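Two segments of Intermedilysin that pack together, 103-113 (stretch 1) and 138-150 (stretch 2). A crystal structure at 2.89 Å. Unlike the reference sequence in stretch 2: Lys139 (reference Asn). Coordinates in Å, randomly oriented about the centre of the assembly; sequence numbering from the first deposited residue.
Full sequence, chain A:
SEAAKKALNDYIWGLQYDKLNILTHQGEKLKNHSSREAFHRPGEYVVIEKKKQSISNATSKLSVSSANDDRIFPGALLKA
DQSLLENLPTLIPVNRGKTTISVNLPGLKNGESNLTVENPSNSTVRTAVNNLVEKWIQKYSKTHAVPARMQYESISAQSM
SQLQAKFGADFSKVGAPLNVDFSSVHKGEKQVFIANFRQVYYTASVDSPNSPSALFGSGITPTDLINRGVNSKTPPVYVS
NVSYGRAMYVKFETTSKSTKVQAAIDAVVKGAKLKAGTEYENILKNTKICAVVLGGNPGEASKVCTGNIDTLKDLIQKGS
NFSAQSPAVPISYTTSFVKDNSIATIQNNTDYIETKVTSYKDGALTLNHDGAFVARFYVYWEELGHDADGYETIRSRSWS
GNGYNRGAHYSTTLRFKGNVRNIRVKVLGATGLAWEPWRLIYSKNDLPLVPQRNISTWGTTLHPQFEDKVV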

# COMPACT_ATOMS: atom_id res chain seq x y z
N VAL A 103 -22.96 1.52 -19.64
CA VAL A 103 -22.27 0.32 -19.18
C VAL A 103 -21.28 -0.12 -20.24
O VAL A 103 -21.56 -0.03 -21.44
CB VAL A 103 -23.26 -0.82 -18.85
CG1 VAL A 103 -22.53 -2.00 -18.23
CG2 VAL A 103 -24.36 -0.32 -17.92
N ASN A 104 -20.12 -0.62 -19.80
CA ASN A 104 -19.01 -0.94 -20.68
C ASN A 104 -18.90 -2.44 -20.95
O ASN A 104 -17.80 -2.93 -21.25
CB ASN A 104 -17.71 -0.42 -20.09
CG ASN A 104 -17.29 -1.16 -18.84
OD1 ASN A 104 -18.12 -1.75 -18.15
ND2 ASN A 104 -16.00 -1.14 -18.54
N LEU A 105 -20.00 -3.17 -20.85
CA LEU A 105 -19.96 -4.60 -21.15
C LEU A 105 -19.65 -4.80 -22.64
O LEU A 105 -20.09 -4.01 -23.48
CB LEU A 105 -21.28 -5.27 -20.78
CG LEU A 105 -21.34 -5.78 -19.34
CD1 LEU A 105 -22.76 -6.08 -18.91
CD2 LEU A 105 -20.47 -7.03 -19.20
N PRO A 106 -18.88 -5.83 -22.99
CA PRO A 106 -18.38 -5.94 -24.36
C PRO A 106 -19.48 -6.32 -25.35
O PRO A 106 -20.42 -7.05 -25.02
CB PRO A 106 -17.32 -7.04 -24.26
CG PRO A 106 -17.79 -7.90 -23.15
CD PRO A 106 -18.47 -6.99 -22.16
N GLY A 107 -19.33 -5.82 -26.57
CA GLY A 107 -20.29 -6.04 -27.63
C GLY A 107 -21.35 -4.97 -27.73
O GLY A 107 -21.89 -4.75 -28.82
N LEU A 108 -21.65 -4.28 -26.62
CA LEU A 108 -22.76 -3.33 -26.55
C LEU A 108 -22.87 -2.50 -27.82
O LEU A 108 -21.89 -1.90 -28.28
CB LEU A 108 -22.59 -2.43 -25.33
CG LEU A 108 -23.54 -2.79 -24.17
CD1 LEU A 108 -24.97 -2.50 -24.57
CD2 LEU A 108 -23.40 -4.24 -23.72
N LYS A 109 -24.07 -2.47 -28.38
CA LYS A 109 -24.32 -2.00 -29.74
C LYS A 109 -25.31 -0.85 -29.72
O LYS A 109 -26.35 -0.92 -29.06
CB LYS A 109 -24.87 -3.13 -30.62
CG LYS A 109 -25.79 -4.11 -29.89
CD LYS A 109 -24.99 -5.18 -29.16
CE LYS A 109 -25.39 -5.32 -27.70
NZ LYS A 109 -24.35 -6.09 -26.91
N ASN A 110 -25.00 0.20 -30.47
CA ASN A 110 -25.90 1.36 -30.64
C ASN A 110 -26.17 1.94 -29.25
O ASN A 110 -25.24 2.08 -28.45
CB ASN A 110 -27.13 0.92 -31.40
CG ASN A 110 -26.80 -0.03 -32.54
OD1 ASN A 110 -25.66 -0.48 -32.68
ND2 ASN A 110 -27.80 -0.35 -33.35
N GLY A 111 -27.42 2.29 -28.95
CA GLY A 111 -27.75 2.85 -27.66
C GLY A 111 -28.20 1.81 -26.66
O GLY A 111 -28.84 2.14 -25.65
N GLU A 112 -27.89 0.54 -26.92
CA GLU A 112 -28.21 -0.52 -25.98
C GLU A 112 -27.40 -0.42 -24.69
O GLU A 112 -27.71 -1.12 -23.73
CB GLU A 112 -27.99 -1.89 -26.62
CG GLU A 112 -29.09 -2.90 -26.36
CD GLU A 112 -28.89 -4.18 -27.13
OE1 GLU A 112 -28.51 -4.11 -28.32
OE2 GLU A 112 -29.09 -5.27 -26.55
N SER A 113 -26.37 0.43 -24.67
CA SER A 113 -25.54 0.60 -23.49
C SER A 113 -26.02 1.73 -22.59
O SER A 113 -25.58 1.81 -21.43
CB SER A 113 -24.09 0.87 -23.90
OG SER A 113 -23.93 2.19 -24.38
N GLN A 138 -27.93 -13.15 -21.65
CA GLN A 138 -28.55 -14.13 -22.54
C GLN A 138 -28.13 -13.92 -23.99
O GLN A 138 -28.02 -14.89 -24.75
CB GLN A 138 -30.08 -14.06 -22.42
CG GLN A 138 -30.76 -12.98 -23.27
CD GLN A 138 -32.28 -13.05 -23.22
OE1 GLN A 138 -32.86 -13.83 -22.46
NE2 GLN A 138 -32.94 -12.24 -24.03
N LYS A 139 -27.87 -12.67 -24.39
CA LYS A 139 -27.61 -12.39 -25.80
C LYS A 139 -26.13 -12.33 -26.14
O LYS A 139 -25.78 -12.44 -27.32
CB LYS A 139 -28.27 -11.06 -26.19
CG LYS A 139 -28.27 -10.78 -27.68
CD LYS A 139 -29.06 -9.53 -28.04
CE LYS A 139 -28.97 -9.22 -29.52
NZ LYS A 139 -29.25 -7.79 -29.81
N TYR A 140 -25.24 -12.18 -25.14
CA TYR A 140 -23.81 -12.08 -25.42
C TYR A 140 -22.93 -12.78 -24.40
O TYR A 140 -21.70 -12.73 -24.55
CB TYR A 140 -23.40 -10.60 -25.51
CG TYR A 140 -24.26 -9.81 -26.46
CD1 TYR A 140 -23.96 -9.76 -27.82
CD2 TYR A 140 -25.38 -9.13 -26.01
CE1 TYR A 140 -24.76 -9.04 -28.69
CE2 TYR A 140 -26.18 -8.42 -26.87
CZ TYR A 140 -25.87 -8.38 -28.21
OH TYR A 140 -26.67 -7.66 -29.07
N SER A 141 -23.49 -13.44 -23.38
CA SER A 141 -22.66 -14.13 -22.40
C SER A 141 -21.77 -15.17 -23.07
O SER A 141 -20.57 -15.24 -22.81
CB SER A 141 -23.55 -14.79 -21.34
OG SER A 141 -22.78 -15.55 -20.43
N LYS A 142 -22.35 -15.99 -23.95
CA LYS A 142 -21.60 -17.09 -24.55
C LYS A 142 -20.55 -16.58 -25.52
O LYS A 142 -19.39 -17.03 -25.49
CB LYS A 142 -22.56 -18.05 -25.25
CG LYS A 142 -23.65 -18.62 -24.35
CD LYS A 142 -23.68 -20.14 -24.41
CE LYS A 142 -24.81 -20.71 -23.56
NZ LYS A 142 -24.69 -22.19 -23.40
N THR A 143 -20.92 -15.64 -26.39
CA THR A 143 -19.99 -15.19 -27.43
C THR A 143 -18.90 -14.30 -26.86
O THR A 143 -17.73 -14.42 -27.26
CB THR A 143 -20.75 -14.46 -28.54
OG1 THR A 143 -19.81 -13.95 -29.50
CG2 THR A 143 -21.57 -13.30 -27.99
N HIS A 144 -19.24 -13.40 -25.95
CA HIS A 144 -18.30 -12.43 -25.41
C HIS A 144 -17.87 -12.82 -24.00
O HIS A 144 -18.69 -13.28 -23.19
CB HIS A 144 -18.90 -11.03 -25.40
CG HIS A 144 -18.88 -10.34 -26.73
ND1 HIS A 144 -20.01 -10.18 -27.50
CD2 HIS A 144 -17.86 -9.78 -27.43
CE1 HIS A 144 -19.69 -9.54 -28.62
NE2 HIS A 144 -18.39 -9.29 -28.60
N ALA A 145 -16.58 -12.63 -23.71
CA ALA A 145 -16.02 -12.92 -22.40
C ALA A 145 -15.40 -11.65 -21.82
O ALA A 145 -14.76 -10.88 -22.55
CB ALA A 145 -14.96 -14.02 -22.48
N VAL A 146 -15.60 -11.44 -20.53
CA VAL A 146 -15.12 -10.23 -19.86
C VAL A 146 -14.04 -10.58 -18.84
O VAL A 146 -14.36 -11.06 -17.74
CB VAL A 146 -16.27 -9.49 -19.16
CG1 VAL A 146 -15.89 -8.03 -18.93
CG2 VAL A 146 -17.55 -9.60 -19.95
N PRO A 147 -12.76 -10.34 -19.13
CA PRO A 147 -11.73 -10.62 -18.13
C PRO A 147 -11.74 -9.59 -17.01
O PRO A 147 -11.87 -8.39 -17.24
CB PRO A 147 -10.43 -10.54 -18.94
CG PRO A 147 -10.73 -9.57 -20.02
CD PRO A 147 -12.19 -9.76 -20.36
N ALA A 148 -11.61 -10.08 -15.79
CA ALA A 148 -11.59 -9.20 -14.63
C ALA A 148 -10.41 -8.24 -14.72
O ALA A 148 -9.33 -8.60 -15.19
CB ALA A 148 -11.50 -10.02 -13.34
N ARG A 149 -10.63 -7.00 -14.29
CA ARG A 149 -9.58 -6.00 -14.20
C ARG A 149 -9.14 -5.87 -12.75
O ARG A 149 -9.97 -5.67 -11.86
CB ARG A 149 -10.04 -4.65 -14.75
CG ARG A 149 -9.70 -4.46 -16.21
CD ARG A 149 -10.08 -3.08 -16.72
NE ARG A 149 -11.15 -3.15 -17.73
CZ ARG A 149 -11.40 -2.21 -18.63
NH1 ARG A 149 -10.66 -1.11 -18.68
NH2 ARG A 149 -12.39 -2.38 -19.50
N MET A 150 -7.83 -5.99 -12.51
CA MET A 150 -7.28 -6.12 -11.17
C MET A 150 -6.64 -4.81 -10.72
O MET A 150 -5.84 -4.22 -11.44
CB MET A 150 -6.23 -7.23 -11.12
CG MET A 150 -5.62 -7.47 -9.75
SD MET A 150 -6.22 -8.99 -8.99
CE MET A 150 -5.48 -10.21 -10.08

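No hydrogen bond crosses between these two stretches. They are held by a cation-pi contact, a CH-pi contact and a small apolar patch. The stretches bury 414 Å² between them, both sides summed. Stretch 1 has little regular structure and folds through a type II beta turn from Leu105 to Leu108. Stretch 2 begins in the last part of a helix, runs on through a loop and ends in a strand.

Gln138 opens stretch 2 and lies out of reach. The CB of Lys139 points toward stretch 1, and the side chain is extended, all four chi angles being t. This residue differs from the reference sequence, which has Asn. Lys139 NZ lies 4.0 Å from Glu112 OE1. The charges are opposite, but the distance is beyond a salt bridge. Lys139 NZ also gives a weak hydrogen bond of 2.7 Å to Tyr140 OH within its own stretch.

Tyr140 makes the cation-pi contact. Its chi1 is m, and its CB points toward stretch 1. Lys109 NZ sits over one face, 3.1 Å from the centroid of the Tyr140 ring and 21° off the ring normal. The nearest single atom pair is Lys109 NZ to Tyr140 CE2, at 3.0 Å. A long side chain ending in a positive charge suits this place, because it can reach across and set its ammonium group against the pi electrons. Glu112 OE2 lies at the ring edge, near its plane.

Ser141, Lys142 and Thr143 keep helical backbone angles but do not touch stretch 1. The backbone hydrogen bond from His144 N to Tyr140 O, 2.9 Å, spans this segment. Two aromatic residues that both meet stretch 1 are thus tied together.

At His144 the backbones come nearest, with the CA atoms of Pro106 and His144 6.6 Å apart. One face of the imidazole meets the turn. Gly107 CA is 4.0 Å from the centroid of the His144 ring and 26° off the normal, a CH-pi contact over the face. Pro106 O lies over the same ring. Glycine fits here for two reasons. Its phi/psi of 92/-26 would jam a CB against the preceding carbonyl oxygen, and an ideal CB on Gly107 would lie 2.8 Å from His144 CE1, a clash. Pro106 CG also packs on His144 CB at 4.0 Å.

Ala145 points its CB away from stretch 1 and contributes little. The CB of Val146 points toward it, and Val146 supplies the apolar contacts. Val146 CG2 meets Pro106 CD at 3.5 Å and Leu105 CD2 at 4.0 Å. Pro106 has 74 Å² covered by stretch 2, more than any other residue here. Its compact ring offers carbon surface to both His144 and Val146. Leu105 is buried; its CB points sideways, but the end of its side chain comes nearer.

Pro147 and Ala148 make no contact. The CB of Arg149 points toward stretch 1, and Arg149 NH2 lies 3.9 Å from Asn104 ND2. The pair is not bonded. Met150 is out of reach.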